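Uncharacterized protein (Parabacteroides distasonis, PDB 4KW2) is of unknown function but adopts a xylose isomerase-like TIM barrel, which suggests it may be an isomerase or a related enzyme. Local coordinates at residues W22-Q27 and F259-S264; I199-L204 and N236-I241. One frame throughout, in Å; residues are numbered along the deposited sequence.

Contact 1 (W22-Q27 and F259-S264); sequences WKVGIQ and FLQKCS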
loop_
_atom_site.group_PDB
_atom_site.type_symbol
_atom_site.label_atom_id
_atom_site.label_comp_id
_atom_site.label_asym_id
_atom_site.label_seq_id
_atom_site.Cartn_x
_atom_site.Cartn_y
_atom_site.Cartn_z
ATOM N N TRP A 22 0.791 3.174 -29.772
ATOM C CA TRP A 22 -0.056 2.554 -28.740
ATOM C C TRP A 22 -1.184 3.493 -28.327
ATOM O O TRP A 22 -1.209 4.648 -28.741
ATOM C CB TRP A 22 0.780 2.180 -27.503
ATOM C CG TRP A 22 1.557 3.328 -26.922
ATOM C CD1 TRP A 22 1.073 4.346 -26.152
ATOM C CD2 TRP A 22 2.959 3.576 -27.078
ATOM N NE1 TRP A 22 2.086 5.211 -25.819
ATOM C CE2 TRP A 22 3.254 4.762 -26.375
ATOM C CE3 TRP A 22 3.993 2.911 -27.747
ATOM C CZ2 TRP A 22 4.539 5.297 -26.320
ATOM C CZ3 TRP A 22 5.271 3.440 -27.690
ATOM C CH2 TRP A 22 5.532 4.623 -26.982
ATOM N N LYS A 23 -2.103 2.995 -27.502
ATOM C CA LYS A 23 -3.178 3.815 -26.941
ATOM C C LYS A 23 -2.923 4.097 -25.468
ATOM O O LYS A 23 -2.434 3.235 -24.743
ATOM C CB LYS A 23 -4.519 3.106 -27.055
ATOM C CG LYS A 23 -4.903 2.649 -28.448
ATOM C CD LYS A 23 -6.108 1.720 -28.369
ATOM C CE LYS A 23 -6.251 0.864 -29.615
ATOM N NZ LYS A 23 -6.686 1.680 -30.774
ATOM N N VAL A 24 -3.274 5.302 -25.031
ATOM C CA VAL A 24 -3.204 5.673 -23.632
ATOM C C VAL A 24 -4.621 5.905 -23.115
ATOM O O VAL A 24 -5.338 6.779 -23.613
ATOM C CB VAL A 24 -2.374 6.956 -23.414
ATOM C CG1 VAL A 24 -2.161 7.199 -21.922
ATOM C CG2 VAL A 24 -1.039 6.852 -24.141
ATOM N N GLY A 25 -5.012 5.116 -22.117
ATOM C CA GLY A 25 -6.322 5.239 -21.494
ATOM C C GLY A 25 -6.238 5.353 -19.988
ATOM O O GLY A 25 -5.171 5.187 -19.388
ATOM N N ILE A 26 -7.377 5.636 -19.373
ATOM C CA ILE A 26 -7.455 5.708 -17.923
ATOM C C ILE A 26 -8.176 4.497 -17.337
ATOM O O ILE A 26 -9.124 3.985 -17.928
ATOM C CB ILE A 26 -8.159 7.001 -17.473
ATOM C CG1 ILE A 26 -7.918 7.238 -15.983
ATOM C CG2 ILE A 26 -9.655 6.966 -17.780
ATOM C CD1 ILE A 26 -8.435 8.569 -15.501
ATOM N N GLN A 27 -7.712 4.041 -16.176
ATOM C CA GLN A 27 -8.496 3.127 -15.345
ATOM C C GLN A 27 -9.474 3.967 -14.548
ATOM O O GLN A 27 -9.063 4.831 -13.767
ATOM C CB GLN A 27 -7.606 2.342 -14.392
ATOM C CG GLN A 27 -6.594 1.451 -15.088
ATOM C CD GLN A 27 -5.756 0.660 -14.106
ATOM O OE1 GLN A 27 -6.271 0.150 -13.106
ATOM N NE2 GLN A 27 -4.450 0.567 -14.375
ATOM N N PHE A 259 4.310 12.803 -22.436
ATOM C CA PHE A 259 5.299 11.916 -23.055
ATOM C C PHE A 259 4.698 10.579 -23.490
ATOM O O PHE A 259 5.114 9.999 -24.492
ATOM C CB PHE A 259 6.459 11.676 -22.099
ATOM C CG PHE A 259 7.199 12.924 -21.734
ATOM C CD1 PHE A 259 8.127 13.474 -22.610
ATOM C CD2 PHE A 259 6.953 13.566 -20.527
ATOM C CE1 PHE A 259 8.805 14.633 -22.280
ATOM C CE2 PHE A 259 7.630 14.723 -20.189
ATOM C CZ PHE A 259 8.559 15.259 -21.066
ATOM N N LEU A 260 3.724 10.092 -22.728
ATOM C CA LEU A 260 3.057 8.838 -23.050
ATOM C C LEU A 260 2.239 8.942 -24.331
ATOM O O LEU A 260 2.090 7.957 -25.047
ATOM C CB LEU A 260 2.147 8.412 -21.902
ATOM C CG LEU A 260 2.858 8.056 -20.602
ATOM C CD1 LEU A 260 1.840 7.957 -19.476
ATOM C CD2 LEU A 260 3.640 6.760 -20.747
ATOM N N GLN A 261 1.718 10.134 -24.613
ATOM C CA GLN A 261 0.863 10.361 -25.779
ATOM C C GLN A 261 1.598 10.934 -26.979
ATOM O O GLN A 261 1.406 10.455 -28.088
ATOM C CB GLN A 261 -0.291 11.292 -25.419
ATOM C CG GLN A 261 -1.370 10.611 -24.603
ATOM C CD GLN A 261 -2.434 11.577 -24.137
ATOM O OE1 GLN A 261 -2.133 12.710 -23.761
ATOM N NE2 GLN A 261 -3.689 11.132 -24.156
ATOM N N LYS A 262 2.420 11.963 -26.765
ATOM C CA LYS A 262 3.069 12.678 -27.878
ATOM C C LYS A 262 4.114 11.846 -28.614
ATOM O O LYS A 262 4.466 12.169 -29.748
ATOM C CB LYS A 262 3.683 14.006 -27.419
ATOM C CG LYS A 262 2.637 15.061 -27.093
ATOM C CD LYS A 262 3.172 16.164 -26.188
ATOM C CE LYS A 262 3.818 17.310 -26.950
ATOM N NZ LYS A 262 3.845 18.546 -26.117
ATOM N N CYS A 263 4.615 10.788 -27.981
ATOM C CA CYS A 263 5.428 9.811 -28.699
ATOM C C CYS A 263 4.579 9.129 -29.775
ATOM O O CYS A 263 5.033 8.925 -30.905
ATOM C CB CYS A 263 6.005 8.767 -27.748
ATOM S SG CYS A 263 7.005 7.511 -28.586
ATOM N N SER A 264 3.345 8.789 -29.413
ATOM C CA SER A 264 2.390 8.206 -30.345
ATOM C C SER A 264 1.478 9.285 -30.924
ATOM O O SER A 264 1.883 10.063 -31.790
ATOM C CB SER A 264 1.562 7.141 -29.632
ATOM O OG SER A 264 2.402 6.120 -29.130
HETATM O O HOH W 1 -5.405 8.986 -25.129
#
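The indole of Trp-22 reaches across to the last helix and gives its ring N-H to a main-chain carbonyl: NE1 lies 2.9 Å from O of Leu-260. The acceptor sits near the edge of the indole, 17° out of its plane, while the donor lies in the carbonyl plane, with a C=O...N angle of 159°. Ser-264 closes over one face of the same ring, its OG 3.2 Å from CE2; OG also accepts a weak bond from the backbone N of Trp-22. Cys-263 approaches obliquely, SG 3.6 Å from CH2, a sulfur-aromatic contact; Cys-263 and Ser-264 are poorly ordered, so their contacts are less certain than the Leu-260 bond. CG of Trp-22 stands between its own N and carbonyl carbon (chi1 55°), and this swings the indole over to the helix. A leucine in place of Trp-22 would probably leave the carbonyl of Leu-260 without this donor and Ser-264 without a flat surface to lie on. The branched Val-24 suits a strand facing a helix: its CG2 packs 3.8 Å from CG of Gln-261 and 4.2 Å from CB of Leu-260. NE2 of Gln-261 donates to O of Gly-47 and to a water that in turn donates to O of Val-24. Trp-22, just before strand 23-27, and Val-24 within it thus tie first strand to last helix where a TIM barrel closes.

Contact 2 (I199-L204 and N236-I241); sequences IKVAHL and NGLISI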
loop_
_atom_site.group_PDB
_atom_site.type_symbol
_atom_site.label_atom_id
_atom_site.label_comp_id
_atom_site.label_asym_id
_atom_site.label_seq_id
_atom_site.Cartn_x
_atom_site.Cartn_y
_atom_site.Cartn_z
ATOM N N ILE A 199 1.288 -9.163 -25.468
ATOM C CA ILE A 199 1.057 -8.141 -24.444
ATOM C C ILE A 199 0.068 -7.120 -24.989
ATOM O O ILE A 199 0.423 -6.311 -25.844
ATOM C CB ILE A 199 2.344 -7.390 -24.034
ATOM C CG1 ILE A 199 3.461 -8.362 -23.630
ATOM C CG2 ILE A 199 2.044 -6.423 -22.895
ATOM C CD1 ILE A 199 3.135 -9.223 -22.428
ATOM N N LYS A 200 -1.165 -7.153 -24.491
ATOM C CA LYS A 200 -2.226 -6.294 -25.019
ATOM C C LYS A 200 -2.489 -5.054 -24.166
ATOM O O LYS A 200 -2.905 -4.028 -24.694
ATOM C CB LYS A 200 -3.515 -7.098 -25.191
ATOM C CG LYS A 200 -3.395 -8.184 -26.243
ATOM C CD LYS A 200 -4.735 -8.819 -26.555
ATOM C CE LYS A 200 -4.573 -10.032 -27.461
ATOM N NZ LYS A 200 -3.942 -9.698 -28.767
ATOM N N VAL A 201 -2.261 -5.153 -22.859
ATOM C CA VAL A 201 -2.525 -4.054 -21.939
ATOM C C VAL A 201 -1.387 -3.927 -20.926
ATOM O O VAL A 201 -0.899 -4.923 -20.406
ATOM C CB VAL A 201 -3.867 -4.256 -21.188
ATOM C CG1 VAL A 201 -4.120 -3.131 -20.189
ATOM C CG2 VAL A 201 -5.019 -4.352 -22.178
ATOM N N ALA A 202 -0.972 -2.694 -20.655
ATOM C CA ALA A 202 -0.023 -2.416 -19.589
ATOM C C ALA A 202 -0.702 -1.556 -18.531
ATOM O O ALA A 202 -1.140 -0.450 -18.819
ATOM C CB ALA A 202 1.199 -1.708 -20.143
ATOM N N HIS A 203 -0.790 -2.074 -17.310
ATOM C CA HIS A 203 -1.322 -1.325 -16.174
ATOM C C HIS A 203 -0.233 -0.510 -15.501
ATOM O O HIS A 203 0.713 -1.066 -14.956
ATOM C CB HIS A 203 -1.920 -2.276 -15.139
ATOM C CG HIS A 203 -3.319 -2.695 -15.438
ATOM N ND1 HIS A 203 -4.086 -3.409 -14.542
ATOM C CD2 HIS A 203 -4.102 -2.487 -16.522
ATOM C CE1 HIS A 203 -5.277 -3.632 -15.067
ATOM N NE2 HIS A 203 -5.312 -3.084 -16.267
ATOM N N LEU A 204 -0.369 0.808 -15.551
ATOM C CA LEU A 204 0.442 1.711 -14.742
ATOM C C LEU A 204 -0.346 2.067 -13.502
ATOM O O LEU A 204 -1.372 2.744 -13.592
ATOM C CB LEU A 204 0.762 2.995 -15.501
ATOM C CG LEU A 204 2.094 3.060 -16.229
ATOM C CD1 LEU A 204 2.252 1.859 -17.147
ATOM C CD2 LEU A 204 2.165 4.368 -17.000
ATOM N N ASN A 236 2.161 -1.952 -29.037
ATOM C CA ASN A 236 1.057 -1.266 -29.700
ATOM C C ASN A 236 -0.301 -1.575 -29.067
ATOM O O ASN A 236 -1.329 -1.475 -29.713
ATOM C CB ASN A 236 1.057 -1.570 -31.207
ATOM C CG ASN A 236 0.998 -3.054 -31.514
ATOM O OD1 ASN A 236 0.718 -3.879 -30.641
ATOM N ND2 ASN A 236 1.270 -3.403 -32.764
ATOM N N GLY A 237 -0.292 -1.930 -27.788
ATOM C CA GLY A 237 -1.517 -2.199 -27.061
ATOM C C GLY A 237 -1.989 -0.971 -26.317
ATOM O O GLY A 237 -1.745 0.156 -26.737
ATOM N N LEU A 238 -2.653 -1.201 -25.190
ATOM C CA LEU A 238 -3.229 -0.134 -24.389
ATOM C C LEU A 238 -2.404 0.081 -23.127
ATOM O O LEU A 238 -2.182 -0.853 -22.362
ATOM C CB LEU A 238 -4.674 -0.493 -24.030
ATOM C CG LEU A 238 -5.432 0.404 -23.044
ATOM C CD1 LEU A 238 -5.689 1.777 -23.650
ATOM C CD2 LEU A 238 -6.733 -0.258 -22.618
ATOM N N ILE A 239 -1.945 1.313 -22.920
ATOM C CA ILE A 239 -1.373 1.722 -21.641
ATOM C C ILE A 239 -2.523 2.267 -20.811
ATOM O O ILE A 239 -3.074 3.329 -21.109
ATOM C CB ILE A 239 -0.297 2.818 -21.779
ATOM C CG1 ILE A 239 0.804 2.382 -22.741
ATOM C CG2 ILE A 239 0.317 3.133 -20.418
ATOM C CD1 ILE A 239 1.821 3.472 -23.014
ATOM N N SER A 240 -2.878 1.530 -19.770
ATOM C CA SER A 240 -4.013 1.867 -18.942
ATOM C C SER A 240 -3.508 2.398 -17.604
ATOM O O SER A 240 -2.968 1.640 -16.785
ATOM C CB SER A 240 -4.882 0.628 -18.754
ATOM O OG SER A 240 -6.165 0.997 -18.312
ATOM N N ILE A 241 -3.675 3.698 -17.385
ATOM C CA ILE A 241 -3.080 4.349 -16.230
ATOM C C ILE A 241 -4.051 4.510 -15.056
ATOM O O ILE A 241 -5.251 4.744 -15.227
ATOM C CB ILE A 241 -2.450 5.718 -16.588
ATOM C CG1 ILE A 241 -3.511 6.793 -16.831
ATOM C CG2 ILE A 241 -1.552 5.589 -17.813
ATOM C CD1 ILE A 241 -3.236 8.074 -16.079
#
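Strands 199-204 and 238-241 run parallel, 23° apart, and four backbone hydrogen bonds join them, with Ala-202 using both its N and O and Ser-240 likewise. The bond from Ala-202 N to Leu-238 O is 2.8 Å long. At the start, Gly-237 CA lies 3.3 Å from Lys-200 O, where a side chain would run into that oxygen. Val-201, Leu-238, His-203 and Ser-240 point into the barrel. There CG1 of Val-201 meets CB of Ser-240 at 4.1 Å, and CD2 of His-203 lies 3.9 Å from the same CB, its ring approaching obliquely. With chi1 at -162°, OG of Ser-240 is turned away from its own N and hydrogen-bonds to OE1 of Glu-52, while NE2 of His-203 takes OE2; the two side chains thus hold both oxygens of one carboxylate. With helix 222-232 between them, the strands form a right-handed beta-alpha-beta crossover, the repeating unit of the TIM barrel. On the opposite side Ala-202, Leu-204, Ile-239 and Ile-241 give a purely apolar surface, suited to the helical layer. CD1 of Leu-204 lies 4.0 Å from CG2 of Ile-239, while CD2 fits between that methyl and CG2 of Ile-241, 4.0 Å from the latter. Phe-226 and Leu-230 of helix 222-232 pack on Leu-204 and Ile-239 respectively.

Overall arrangement
Contact 2 lies deeper, its centre about 6 Å from the centre of the chain against about 12 Å for the centre of contact 1, and is a buried pairing of neighbouring strands; contact 1 is partly buried, between a strand and the terminal helix. They meet because strand 23-27 is hydrogen-bonded to strand 238-241: Lys-23 O lies 2.7 Å from Ile-239 N, a probable hydrogen bond, and the Trp-22 indole packs on Ile-239. Regular backbone bonding dominates contact 2, with apolar side chains toward the helices and a mixed set, including His-203 and Ser-240, on the other face, whereas contact 1 relies on side chains and a bridging water. In sequence, contact 2 nests inside contact 1.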